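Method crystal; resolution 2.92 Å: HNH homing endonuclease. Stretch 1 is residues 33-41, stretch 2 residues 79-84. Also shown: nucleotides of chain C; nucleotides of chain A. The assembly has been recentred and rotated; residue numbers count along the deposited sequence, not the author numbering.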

ATOM      1  N   GLN D  33      11.850 -14.018  11.726  1.00 53.95           N
ATOM      2  CA  GLN D  33      10.620 -13.492  12.275  1.00 55.42           C
ATOM      3  C   GLN D  33       9.643 -13.517  11.110  1.00 56.02           C
ATOM      4  O   GLN D  33       9.964 -13.025  10.031  1.00 57.42           O
ATOM      5  CB  GLN D  33      10.799 -12.052  12.704  1.00 56.44           C
ATOM      6  CG  GLN D  33      11.791 -11.810  13.784  1.00 61.10           C
ATOM      7  CD  GLN D  33      12.090 -10.332  13.895  1.00 66.69           C
ATOM      8  OE1 GLN D  33      11.179  -9.497  13.834  1.00 66.45           O
ATOM      9  NE2 GLN D  33      13.366  -9.993  14.053  1.00 69.40           N
ATOM     10  N   ILE D  34       8.456 -14.073  11.313  1.00 54.76           N
ATOM     11  CA  ILE D  34       7.483 -14.123  10.236  1.00 54.97           C
ATOM     12  C   ILE D  34       6.169 -13.482  10.647  1.00 56.47           C
ATOM     13  O   ILE D  34       5.207 -14.174  10.981  1.00 57.53           O
ATOM     14  CB  ILE D  34       7.208 -15.564   9.801  1.00 53.89           C
ATOM     15  CG1 ILE D  34       8.521 -16.281   9.486  1.00 52.43           C
ATOM     16  CG2 ILE D  34       6.320 -15.561   8.576  1.00 58.61           C
ATOM     17  CD1 ILE D  34       8.338 -17.665   8.912  1.00 46.52           C
ATOM     18  N   PRO D  35       6.111 -12.140  10.626  1.00 57.54           N
ATOM     19  CA  PRO D  35       4.940 -11.331  10.986  1.00 58.64           C
ATOM     20  C   PRO D  35       3.675 -11.696  10.222  1.00 60.32           C
ATOM     21  O   PRO D  35       3.588 -12.757   9.597  1.00 59.73           O
ATOM     22  CB  PRO D  35       5.392  -9.909  10.666  1.00 57.26           C
ATOM     23  CG  PRO D  35       6.851  -9.963  10.931  1.00 61.11           C
ATOM     24  CD  PRO D  35       7.258 -11.273  10.304  1.00 58.67           C
ATOM     25  N   LYS D  36       2.696 -10.800  10.273  1.00 62.24           N
ATOM     26  CA  LYS D  36       1.442 -11.016   9.579  1.00 61.93           C
ATOM     27  C   LYS D  36       1.605 -10.735   8.099  1.00 60.20           C
ATOM     28  O   LYS D  36       0.965 -11.391   7.277  1.00 62.20           O
ATOM     29  CB  LYS D  36       0.334 -10.141  10.172  1.00 66.81           C
ATOM     30  CG  LYS D  36       0.000 -10.493  11.621  1.00 71.75           C
ATOM     31  CD  LYS D  36      -1.369  -9.991  12.051  1.00 78.46           C
ATOM     32  CE  LYS D  36      -1.762 -10.614  13.396  1.00 81.83           C
ATOM     33  NZ  LYS D  36      -3.101 -10.155  13.852  1.00 84.23           N
ATOM     34  N   ASP D  37       2.461  -9.774   7.749  1.00 57.05           N
ATOM     35  CA  ASP D  37       2.670  -9.478   6.336  1.00 52.79           C
ATOM     36  C   ASP D  37       3.437 -10.601   5.644  1.00 49.67           C
ATOM     37  O   ASP D  37       3.570 -10.616   4.427  1.00 49.51           O
ATOM     38  CB  ASP D  37       3.352  -8.110   6.132  1.00 51.43           C
ATOM     39  CG  ASP D  37       4.772  -8.046   6.659  1.00 50.87           C
ATOM     40  OD1 ASP D  37       5.323  -6.931   6.734  1.00 50.76           O
ATOM     41  OD2 ASP D  37       5.328  -9.113   7.002  1.00 51.14           O
ATOM     42  N   GLY D  38       3.944 -11.519   6.448  1.00 46.10           N
ATOM     43  CA  GLY D  38       4.610 -12.716   5.939  1.00 45.27           C
ATOM     44  C   GLY D  38       6.052 -12.614   5.395  1.00 47.64           C
ATOM     45  O   GLY D  38       6.536 -13.566   4.785  1.00 51.70           O
ATOM     46  N   TYR D  39       6.756 -11.510   5.609  1.00 45.29           N
ATOM     47  CA  TYR D  39       8.142 -11.437   5.154  1.00 41.38           C
ATOM     48  C   TYR D  39       9.123 -11.752   6.254  1.00 41.07           C
ATOM     49  O   TYR D  39       9.030 -11.162   7.335  1.00 42.53           O
ATOM     50  CB  TYR D  39       8.455 -10.050   4.619  1.00 39.91           C
ATOM     51  CG  TYR D  39       7.677  -9.721   3.393  1.00 37.13           C
ATOM     52  CD1 TYR D  39       6.538  -8.929   3.463  1.00 34.95           C
ATOM     53  CD2 TYR D  39       8.056 -10.237   2.153  1.00 37.63           C
ATOM     54  CE1 TYR D  39       5.783  -8.653   2.321  1.00 36.01           C
ATOM     55  CE2 TYR D  39       7.309  -9.975   1.005  1.00 36.88           C
ATOM     56  CZ  TYR D  39       6.171  -9.180   1.097  1.00 36.83           C
ATOM     57  OH  TYR D  39       5.426  -8.926  -0.024  1.00 33.82           O
ATOM     58  N   HIS D  40      10.054 -12.661   6.001  1.00 42.83           N
ATOM     59  CA  HIS D  40      11.060 -12.987   7.034  1.00 45.65           C
ATOM     60  C   HIS D  40      12.033 -11.883   7.349  1.00 47.81           C
ATOM     61  O   HIS D  40      12.782 -11.430   6.477  1.00 52.13           O
ATOM     62  CB  HIS D  40      11.862 -14.205   6.595  1.00 44.60           C
ATOM     63  CG  HIS D  40      11.010 -15.415   6.245  1.00 44.81           C
ATOM     64  ND1 HIS D  40      11.545 -16.663   6.017  1.00 45.33           N
ATOM     65  CD2 HIS D  40       9.671 -15.539   6.081  1.00 43.76           C
ATOM     66  CE1 HIS D  40      10.571 -17.507   5.729  1.00 48.27           C
ATOM     67  NE2 HIS D  40       9.425 -16.850   5.760  1.00 47.21           N
ATOM     68  N   ARG D  41      12.035 -11.445   8.608  1.00 47.41           N
ATOM     69  CA  ARG D  41      12.936 -10.384   9.070  1.00 46.75           C
ATOM     70  C   ARG D  41      13.859 -10.869  10.192  1.00 46.03           C
ATOM     71  O   ARG D  41      13.647 -11.923  10.783  1.00 45.59           O
ATOM     72  CB  ARG D  41      12.140  -9.184   9.597  1.00 46.54           C
ATOM     73  CG  ARG D  41      11.164  -8.580   8.593  1.00 50.60           C
ATOM     74  CD  ARG D  41       9.724  -8.930   8.908  1.00 53.35           C
ATOM     75  NE  ARG D  41       8.772  -8.169   8.096  1.00 47.97           N
ATOM     76  CZ  ARG D  41       8.699  -6.844   8.100  1.00 47.81           C
ATOM     77  NH1 ARG D  41       9.522  -6.148   8.877  1.00 47.56           N
ATOM     78  NH2 ARG D  41       7.822  -6.215   7.328  1.00 45.27           N
ATOM     79  N   ASN D  79       6.064 -17.290  -3.224  1.00 47.87           N
ATOM     80  CA  ASN D  79       6.226 -17.914  -1.922  1.00 48.78           C
ATOM     81  C   ASN D  79       7.225 -17.112  -1.087  1.00 48.35           C
ATOM     82  O   ASN D  79       8.437 -17.213  -1.290  1.00 48.38           O
ATOM     83  CB  ASN D  79       6.704 -19.357  -2.066  1.00 50.70           C
ATOM     84  CG  ASN D  79       7.001 -20.006  -0.722  1.00 52.41           C
ATOM     85  OD1 ASN D  79       6.666 -19.459   0.329  1.00 53.37           O
ATOM     86  ND2 ASN D  79       7.624 -21.178  -0.749  1.00 49.30           N
ATOM     87  N   LYS D  80       6.712 -16.314  -0.154  1.00 46.46           N
ATOM     88  CA  LYS D  80       7.573 -15.493   0.688  1.00 46.97           C
ATOM     89  C   LYS D  80       8.425 -16.335   1.636  1.00 47.54           C
ATOM     90  O   LYS D  80       9.313 -15.814   2.306  1.00 49.03           O
ATOM     91  CB  LYS D  80       6.754 -14.502   1.518  1.00 45.63           C
ATOM     92  CG  LYS D  80       5.604 -13.817   0.806  1.00 48.34           C
ATOM     93  CD  LYS D  80       5.076 -12.668   1.670  1.00 47.79           C
ATOM     94  CE  LYS D  80       3.618 -12.341   1.395  1.00 51.10           C
ATOM     95  NZ  LYS D  80       3.328 -12.032  -0.032  1.00 56.61           N
ATOM     96  N   ASP D  81       8.154 -17.627   1.708  1.00 46.21           N
ATOM     97  CA  ASP D  81       8.936 -18.482   2.585  1.00 49.91           C
ATOM     98  C   ASP D  81      10.118 -19.040   1.807  1.00 49.52           C
ATOM     99  O   ASP D  81      11.077 -19.545   2.388  1.00 52.37           O
ATOM    100  CB  ASP D  81       8.081 -19.627   3.126  1.00 51.82           C
ATOM    101  CG  ASP D  81       6.870 -19.137   3.888  1.00 57.00           C
ATOM    102  OD1 ASP D  81       7.043 -18.474   4.934  1.00 57.99           O
ATOM    103  OD2 ASP D  81       5.741 -19.417   3.437  1.00 62.58           O
ATOM    104  N   ASN D  82      10.033 -18.957   0.484  1.00 46.61           N
ATOM    105  CA  ASN D  82      11.095 -19.438  -0.381  1.00 42.84           C
ATOM    106  C   ASN D  82      12.037 -18.288  -0.618  1.00 42.81           C
ATOM    107  O   ASN D  82      11.826 -17.473  -1.517  1.00 44.07           O
ATOM    108  CB  ASN D  82      10.526 -19.918  -1.708  1.00 39.32           C
ATOM    109  CG  ASN D  82      11.600 -20.179  -2.733  1.00 41.40           C
ATOM    110  OD1 ASN D  82      12.752 -20.414  -2.374  1.00 37.57           O
ATOM    111  ND2 ASN D  82      11.224 -20.150  -4.013  1.00 40.89           N
ATOM    112  N   ASN D  83      13.082 -18.218   0.192  1.00 38.46           N
ATOM    113  CA  ASN D  83      14.029 -17.131   0.067  1.00 35.98           C
ATOM    114  C   ASN D  83      15.377 -17.520  -0.528  1.00 35.49           C
ATOM    115  O   ASN D  83      16.398 -16.922  -0.226  1.00 33.84           O
ATOM    116  CB  ASN D  83      14.201 -16.434   1.421  1.00 33.28           C
ATOM    117  CG  ASN D  83      12.918 -15.788   1.910  1.00 33.76           C
ATOM    118  OD1 ASN D  83      12.315 -14.982   1.214  1.00 33.52           O
ATOM    119  ND2 ASN D  83      12.501 -16.138   3.110  1.00 33.88           N
ATOM    120  N   LEU D  84      15.384 -18.545  -1.395  1.00 36.76           N
ATOM    121  CA  LEU D  84      16.661 -18.860  -1.997  1.00 37.32           C
ATOM    122  C   LEU D  84      16.961 -17.719  -2.926  1.00 36.57           C
ATOM    123  O   LEU D  84      16.032 -17.100  -3.425  1.00 35.10           O
ATOM    124  CB  LEU D  84      16.651 -20.145  -2.858  1.00 42.87           C
ATOM    125  CG  LEU D  84      15.915 -21.404  -2.373  1.00 49.24           C
ATOM    126  CD1 LEU D  84      16.352 -22.610  -3.172  1.00 48.88           C
ATOM    127  CD2 LEU D  84      16.154 -21.620  -0.891  1.00 48.59           C
TER
ATOM    128  OP3  DG C   1       7.293  -9.891  -4.878  1.00 45.03           O
ATOM    129  P    DG C   1       7.564  -9.617  -3.419  1.00 39.94           P
ATOM    130  OP1  DG C   1       6.557 -10.290  -2.516  1.00 36.29           O
ATOM    131  OP2  DG C   1       8.997  -9.830  -3.057  1.00 36.10           O
ATOM    132  O5'  DG C   1       7.291  -8.028  -3.258  1.00 33.55           O
ATOM    133  C5'  DG C   1       7.736  -7.335  -2.087  1.00 32.32           C
ATOM    134  C4'  DG C   1       7.825  -5.853  -2.354  1.00 33.04           C
ATOM    135  O4'  DG C   1       6.516  -5.289  -2.178  1.00 33.91           O
ATOM    136  C3'  DG C   1       8.699  -5.108  -1.368  1.00 33.19           C
ATOM    137  O3'  DG C   1       9.991  -4.888  -1.898  1.00 30.26           O
ATOM    138  C2'  DG C   1       8.047  -3.744  -1.292  1.00 29.42           C
ATOM    139  C1'  DG C   1       6.591  -4.023  -1.554  1.00 31.28           C
ATOM    140  N9   DG C   1       5.820  -4.116  -0.320  1.00 36.58           N
ATOM    141  C8   DG C   1       5.160  -5.222   0.160  1.00 36.10           C
ATOM    142  N7   DG C   1       4.529  -4.995   1.279  1.00 35.70           N
ATOM    143  C5   DG C   1       4.797  -3.665   1.554  1.00 37.64           C
ATOM    144  C6   DG C   1       4.385  -2.865   2.623  1.00 41.82           C
ATOM    145  O6   DG C   1       3.673  -3.176   3.580  1.00 51.29           O
ATOM    146  N1   DG C   1       4.881  -1.572   2.519  1.00 42.80           N
ATOM    147  C2   DG C   1       5.677  -1.114   1.509  1.00 42.69           C
ATOM    148  N2   DG C   1       6.053   0.168   1.586  1.00 45.71           N
ATOM    149  N3   DG C   1       6.074  -1.858   0.496  1.00 40.62           N
ATOM    150  C4   DG C   1       5.599  -3.113   0.582  1.00 38.43           C
ATOM    151  P    DC A   9      10.691 -16.081  18.405  1.00 81.15           P
ATOM    152  OP1  DC A   9      10.339 -17.507  18.603  1.00 80.22           O
ATOM    153  OP2  DC A   9      10.922 -15.564  17.031  1.00 82.94           O
ATOM    154  O5'  DC A   9       9.553 -15.190  19.067  1.00 81.04           O
ATOM    155  C5'  DC A   9       9.825 -13.847  19.436  1.00 84.70           C
ATOM    156  C4'  DC A   9       8.549 -13.120  19.775  1.00 87.83           C
ATOM    157  O4'  DC A   9       8.900 -11.737  20.007  1.00 87.78           O
ATOM    158  C3'  DC A   9       7.553 -13.098  18.621  1.00 91.61           C
ATOM    159  O3'  DC A   9       6.211 -12.991  19.113  1.00 95.37           O
ATOM    160  C2'  DC A   9       7.977 -11.874  17.833  1.00 92.38           C
ATOM    161  C1'  DC A   9       8.463 -10.926  18.920  1.00 90.23           C
ATOM    162  N1   DC A   9       9.596 -10.084  18.501  1.00 89.87           N
ATOM    163  C2   DC A   9       9.718  -8.808  19.041  1.00 89.41           C
ATOM    164  O2   DC A   9       8.876  -8.427  19.865  1.00 89.10           O
ATOM    165  N3   DC A   9      10.748  -8.020  18.652  1.00 88.49           N
ATOM    166  C4   DC A   9      11.632  -8.468  17.760  1.00 87.06           C
ATOM    167  N4   DC A   9      12.629  -7.650  17.402  1.00 85.83           N
ATOM    168  C5   DC A   9      11.535  -9.772  17.197  1.00 86.80           C
ATOM    169  C6   DC A   9      10.512 -10.539  17.593  1.00 88.59           C
ATOM    170  P    DT C   3      14.112  -1.708   3.302  1.00 54.74           P
ATOM    171  OP1  DT C   3      15.518  -1.488   2.895  1.00 52.56           O
ATOM    172  OP2  DT C   3      13.722  -3.061   3.723  1.00 47.68           O
ATOM    173  O5'  DT C   3      13.771  -0.698   4.513  1.00 57.84           O
ATOM    174  C5'  DT C   3      13.926   0.718   4.313  1.00 57.34           C
ATOM    175  C4'  DT C   3      13.306   1.461   5.474  1.00 57.95           C
ATOM    176  O4'  DT C   3      11.880   1.136   5.575  1.00 56.80           O
ATOM    177  C3'  DT C   3      13.900   1.113   6.839  1.00 59.78           C
ATOM    178  O3'  DT C   3      14.710   2.203   7.269  1.00 65.20           O
ATOM    179  C2'  DT C   3      12.737   1.063   7.811  1.00 58.56           C
ATOM    180  C1'  DT C   3      11.505   1.057   6.930  1.00 57.12           C
ATOM    181  N1   DT C   3      10.672  -0.131   7.152  1.00 51.74           N
ATOM    182  C2   DT C   3       9.651  -0.008   8.064  1.00 48.79           C
ATOM    183  O2   DT C   3       9.427   1.031   8.666  1.00 46.34           O
ATOM    184  N3   DT C   3       8.902  -1.144   8.247  1.00 49.64           N
ATOM    185  C4   DT C   3       9.074  -2.367   7.619  1.00 50.40           C
ATOM    186  O4   DT C   3       8.314  -3.304   7.883  1.00 47.78           O
ATOM    187  C5   DT C   3      10.174  -2.423   6.672  1.00 48.56           C
ATOM    188  C7   DT C   3      10.455  -3.716   5.956  1.00 46.81           C
ATOM    189  C6   DT C   3      10.908  -1.319   6.494  1.00 48.19           C

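The contact between these two loop segments is small, burying about 303 Å² in all, and most of it is made by K80, H40 and D81. K80 gives up the most surface. Its CA-to-CB bond points toward stretch 1, and its aliphatic chain passes over G38 and Y39. The first meeting is at the backbone, where K80 CB lies 3.4 Å from G38 O; farther along, K80 CE comes within 3.5 Å of D37 O. Between these, the chain crosses one face of the Y39 ring. K80 CD sits 3.8 Å from the centroid of that ring, only 19° off the ring normal, which is the geometry of a CH-pi contact. Lysine suits such a place because its long run of methylenes can pack against an aromatic face.

G38 makes room for this arrangement. Its phi of 77° is one that glycine adopts readily and other residues adopt less easily, and an ideal CB here would point toward stretch 2 and stand just 3.5 Å from K80 CD, a tight fit. Y39, with K80 on a face of its ring, uses its hydroxyl at the ring edge: Y39 OH donates a hydrogen bond to OP1 of DG1 in chain C, 3.1 Å away. One tyrosine thus combines a nonpolar surface for the lysine with a polar group for the DNA backbone, as befits an endonuclease.

H40 also points toward stretch 2 and supplies the hydrogen bond that joins the segments. H40 NE2 donates to D81 OD1 at 3.0 Å, with an N-H...acceptor angle of 162°, so the bond is nearly straight. The carboxylate oxygen lies near the plane of the imidazole, where the N-H bond is directed. Over one face of the same ring lies the main-chain oxygen of K80, with K80 O 3.6 Å from H40 NE2.

D81 starts out sideways, but its side chain turns so that its end approaches the histidine. Its carboxylate is a natural acceptor for an imidazole N-H. The main chain is positioned by a type I turn from N79 to N82, closed by a 3.0 Å hydrogen bond from N82 N to N79 O. Within that turn D81 N also donates to N79 OD1 at 2.7 Å. Asparagine suits the first position of the turn because its short amide side chain can accept from a backbone N-H two residues later.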